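Long-range contact in 5-formaminoimidazole-4-carboxamide-1-(beta)-D-ribofuranosyl 5'-monophosphate synthetase (Methanocaldococcus jannaschii, PDB 2R7L), which catalyses the ATP- and formate-dependent formylation of the purine intermediate AICAR to FAICAR without folates, as a homohexameric ATP-grasp ligase: residues G25-L33 against R314-M323. Residues are numbered along the deposited sequence; the frame is centred on the assembly and turned at random.
With AMZ (aminoimidazole 4-carboxamide ribonucleotide), chain F.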
loop_
_atom_site.group_PDB
_atom_site.type_symbol
_atom_site.label_atom_id
_atom_site.label_comp_id
_atom_site.label_asym_id
_atom_site.label_seq_id
_atom_site.Cartn_x
_atom_site.Cartn_y
_atom_site.Cartn_z
ATOM N N GLY A 25 6.271 -6.585 28.335
ATOM C CA GLY A 25 5.382 -7.374 27.504
ATOM C C GLY A 25 4.011 -7.623 28.111
ATOM O O GLY A 25 3.723 -8.719 28.584
ATOM N N SER A 26 3.156 -6.605 28.064
ATOM C CA SER A 26 1.804 -6.703 28.596
ATOM C C SER A 26 1.054 -5.415 28.316
ATOM O O SER A 26 1.621 -4.465 27.776
ATOM C CB SER A 26 1.841 -6.932 30.114
ATOM O OG SER A 26 0.537 -7.195 30.606
ATOM N N HIS A 27 -0.219 -5.388 28.713
ATOM C CA HIS A 27 -1.044 -4.178 28.679
ATOM C C HIS A 27 -1.367 -3.690 27.266
ATOM O O HIS A 27 -2.466 -3.916 26.767
ATOM C CB HIS A 27 -0.402 -3.050 29.482
ATOM C CG HIS A 27 -1.328 -1.908 29.753
ATOM N ND1 HIS A 27 -1.281 -0.729 29.043
ATOM C CD2 HIS A 27 -2.334 -1.768 30.652
ATOM C CE1 HIS A 27 -2.213 0.093 29.495
ATOM N NE2 HIS A 27 -2.867 -0.515 30.470
ATOM N N THR A 28 -0.405 -3.008 26.642
ATOM C CA THR A 28 -0.567 -2.464 25.296
ATOM C C THR A 28 0.700 -2.661 24.457
ATOM O O THR A 28 0.861 -2.043 23.409
ATOM C CB THR A 28 -0.884 -0.958 25.344
ATOM O OG1 THR A 28 -0.066 -0.326 26.342
ATOM C CG2 THR A 28 -2.361 -0.720 25.679
ATOM N N SER A 29 1.596 -3.529 24.914
ATOM C CA SER A 29 2.913 -3.644 24.297
ATOM C C SER A 29 2.863 -4.094 22.832
ATOM O O SER A 29 3.694 -3.683 22.026
ATOM C CB SER A 29 3.809 -4.577 25.106
ATOM O OG SER A 29 3.358 -5.912 24.989
ATOM N N LEU A 30 1.887 -4.925 22.485
ATOM C CA LEU A 30 1.809 -5.460 21.119
ATOM C C LEU A 30 1.856 -4.383 20.040
ATOM O O LEU A 30 2.578 -4.537 19.061
ATOM C CB LEU A 30 0.589 -6.353 20.928
ATOM C CG LEU A 30 0.735 -7.758 21.521
ATOM C CD1 LEU A 30 -0.551 -8.550 21.359
ATOM C CD2 LEU A 30 1.895 -8.480 20.888
ATOM N N HIS A 31 1.107 -3.299 20.211
ATOM C CA HIS A 31 1.136 -2.229 19.222
ATOM C C HIS A 31 2.184 -1.172 19.536
ATOM O O HIS A 31 2.603 -0.427 18.654
ATOM C CB HIS A 31 -0.249 -1.612 18.979
ATOM C CG HIS A 31 -0.860 -0.963 20.183
ATOM N ND1 HIS A 31 -0.586 0.336 20.549
ATOM C CD2 HIS A 31 -1.756 -1.427 21.086
ATOM C CE1 HIS A 31 -1.271 0.640 21.635
ATOM N NE2 HIS A 31 -1.998 -0.410 21.975
ATOM N N ILE A 32 2.620 -1.115 20.789
ATOM C CA ILE A 32 3.768 -0.295 21.133
ATOM C C ILE A 32 5.002 -0.818 20.402
ATOM O O ILE A 32 5.790 -0.040 19.858
ATOM C CB ILE A 32 4.052 -0.294 22.653
ATOM C CG1 ILE A 32 3.051 0.599 23.387
ATOM C CG2 ILE A 32 5.477 0.184 22.932
ATOM C CD1 ILE A 32 3.085 0.441 24.918
ATOM N N LEU A 33 5.168 -2.138 20.400
ATOM C CA LEU A 33 6.314 -2.756 19.756
ATOM C C LEU A 33 6.121 -2.795 18.232
ATOM O O LEU A 33 7.023 -2.415 17.478
ATOM C CB LEU A 33 6.576 -4.153 20.336
ATOM C CG LEU A 33 6.927 -4.230 21.828
ATOM C CD1 LEU A 33 7.103 -5.674 22.289
ATOM C CD2 LEU A 33 8.170 -3.405 22.163
ATOM N N ARG A 314 -0.922 8.240 30.653
ATOM C CA ARG A 314 -0.148 7.532 29.651
ATOM C C ARG A 314 -1.100 6.693 28.795
ATOM O O ARG A 314 -2.300 6.953 28.768
ATOM C CB ARG A 314 0.944 6.684 30.302
ATOM C CG ARG A 314 0.550 6.092 31.632
ATOM C CD ARG A 314 -0.486 5.022 31.452
ATOM N NE ARG A 314 -1.016 4.582 32.733
ATOM C CZ ARG A 314 -1.873 3.581 32.875
ATOM N NH1 ARG A 314 -2.307 3.247 34.085
ATOM N NH2 ARG A 314 -2.292 2.913 31.807
ATOM N N VAL A 315 -0.578 5.693 28.098
ATOM C CA VAL A 315 -1.400 4.939 27.161
ATOM C C VAL A 315 -2.412 4.063 27.902
ATOM O O VAL A 315 -2.050 3.352 28.831
ATOM C CB VAL A 315 -0.534 4.103 26.182
ATOM C CG1 VAL A 315 0.226 2.996 26.920
ATOM C CG2 VAL A 315 -1.383 3.544 25.040
ATOM N N ASP A 316 -3.679 4.150 27.491
ATOM C CA ASP A 316 -4.758 3.338 28.052
ATOM C C ASP A 316 -4.931 2.021 27.289
ATOM O O ASP A 316 -4.736 1.962 26.070
ATOM C CB ASP A 316 -6.071 4.132 28.047
ATOM C CG ASP A 316 -7.258 3.312 28.551
ATOM O OD1 ASP A 316 -7.594 3.430 29.747
ATOM O OD2 ASP A 316 -7.844 2.543 27.758
ATOM N N GLY A 317 -5.317 0.971 28.008
ATOM C CA GLY A 317 -5.452 -0.365 27.425
ATOM C C GLY A 317 -6.389 -0.462 26.234
ATOM O O GLY A 317 -6.263 -1.366 25.413
ATOM N N GLY A 318 -7.340 0.462 26.144
ATOM C CA GLY A 318 -8.333 0.427 25.081
ATOM C C GLY A 318 -7.810 0.730 23.684
ATOM O O GLY A 318 -8.528 0.528 22.694
ATOM N N THR A 319 -6.574 1.232 23.600
ATOM C CA THR A 319 -5.926 1.482 22.314
ATOM C C THR A 319 -5.715 0.175 21.562
ATOM O O THR A 319 -5.479 0.173 20.358
ATOM C CB THR A 319 -4.566 2.201 22.460
ATOM O OG1 THR A 319 -3.773 1.526 23.440
ATOM C CG2 THR A 319 -4.751 3.655 22.884
ATOM N N ASN A 320 -5.817 -0.941 22.277
ATOM C CA ASN A 320 -5.716 -2.245 21.646
ATOM C C ASN A 320 -6.833 -2.494 20.629
ATOM O O ASN A 320 -6.670 -3.291 19.712
ATOM C CB ASN A 320 -5.661 -3.359 22.697
ATOM C CG ASN A 320 -4.415 -3.279 23.565
ATOM O OD1 ASN A 320 -3.374 -2.778 23.133
ATOM N ND2 ASN A 320 -4.516 -3.768 24.799
ATOM N N SER A 321 -7.959 -1.796 20.770
ATOM C CA SER A 321 -9.068 -1.977 19.840
ATOM C C SER A 321 -8.733 -1.504 18.415
ATOM O O SER A 321 -9.353 -1.965 17.456
ATOM C CB SER A 321 -10.347 -1.287 20.349
ATOM O OG SER A 321 -10.140 0.107 20.492
ATOM N N PHE A 322 -7.778 -0.577 18.280
ATOM C CA PHE A 322 -7.314 -0.140 16.954
ATOM C C PHE A 322 -5.819 -0.381 16.681
ATOM O O PHE A 322 -5.094 0.534 16.282
ATOM C CB PHE A 322 -7.735 1.307 16.633
ATOM C CG PHE A 322 -7.237 2.342 17.614
ATOM C CD1 PHE A 322 -7.780 2.441 18.888
ATOM C CD2 PHE A 322 -6.246 3.237 17.248
ATOM C CE1 PHE A 322 -7.331 3.397 19.784
ATOM C CE2 PHE A 322 -5.788 4.189 18.139
ATOM C CZ PHE A 322 -6.336 4.274 19.412
ATOM N N MET A 323 -5.356 -1.609 16.890
ATOM C CA MET A 323 -3.958 -1.936 16.595
ATOM C C MET A 323 -3.691 -1.926 15.080
ATOM O O MET A 323 -2.559 -1.751 14.646
ATOM C CB MET A 323 -3.553 -3.283 17.216
ATOM C CG MET A 323 -3.527 -3.279 18.739
ATOM S SD MET A 323 -2.665 -4.669 19.499
ATOM C CE MET A 323 -3.727 -6.048 19.076
HETATM O O5 AMZ F . -8.116 -3.412 27.828
HETATM C C6 AMZ F . -8.174 -2.532 28.690
HETATM N N2 AMZ F . -9.020 -1.506 28.660
HETATM C C3A AMZ F . -7.255 -2.572 29.900
HETATM C C7A AMZ F . -7.285 -1.730 30.997
HETATM N N3 AMZ F . -8.117 -0.710 31.217
HETATM N N1 AMZ F . -6.283 -3.456 30.085
HETATM C C5 AMZ F . -5.713 -3.172 31.264
HETATM N N AMZ F . -6.327 -2.120 31.818
HETATM C C1 AMZ F . -5.982 -1.490 33.115
HETATM C C2 AMZ F . -6.705 -2.135 34.298
HETATM C C3 AMZ F . -5.650 -3.040 34.908
HETATM O O2 AMZ F . -5.803 -3.052 36.326
HETATM O O1 AMZ F . -7.048 -1.094 35.220
HETATM O O AMZ F . -4.577 -1.747 33.276
HETATM C C AMZ F . -4.351 -2.314 34.570
HETATM C C4 AMZ F . -3.166 -3.289 34.424
HETATM O O3 AMZ F . -3.461 -4.275 33.439
HETATM P P AMZ F . -3.089 -5.788 33.711
HETATM O OP1 AMZ F . -1.632 -6.064 33.804
HETATM O O4 AMZ F . -3.828 -6.224 35.070
HETATM O OP2 AMZ F . -3.768 -6.665 32.529
#
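H27, T28 and H31 meet V315, G317, T319, N320 and M323 in a buried interdomain contact beside the bound AICAR (AMZ), where the turn after strand 20-24 and the start of helix 29-38 rest on the loop that follows strand 306-312. N320 ties the two together: its ND2 donates to the carbonyl O of H27 (2.8 Å, 168° at the hydrogen), and that oxygen lies in the plane of the amide. The other end of the amide, OD1, sits at the edge of the H31 ring, 2.9 Å from H31 CD2, and 3.4 Å from T28 CG2. With an alanine here, the H27 carbonyl would probably lose its ND2 donor and a gap would be likely to open between T28 and H31. H31 CG stands between its own backbone N and carbonyl carbon (chi1 62°), folding the ring back until T28 O lies over its centre. T319 OG1, which donates to D316 O, lies 3.0 Å from H31 NE2. The M323 side chain runs across H31 at about a right angle, with SD at the ring edge, 4.8 Å from the centroid. Residues 25-33 follow a strand of the four-stranded parallel sheet, consistent with the Rossmann-like N-terminal part of ATP-grasp enzymes; 314-323 follow the ATP-grasp antiparallel sheet. AMZ lies beside this junction, bonded also by S94, N258, and R264 and S266 of the second subunit. H27 directs CD2 to 3.5 Å from the ribose ring oxygen, AMZ O, while ND1 shares a hydrogen bond with T28 OG1 that helps fix the ring's rotation. Glycine suits position 317 because a side chain there would run into the ligand's imidazole.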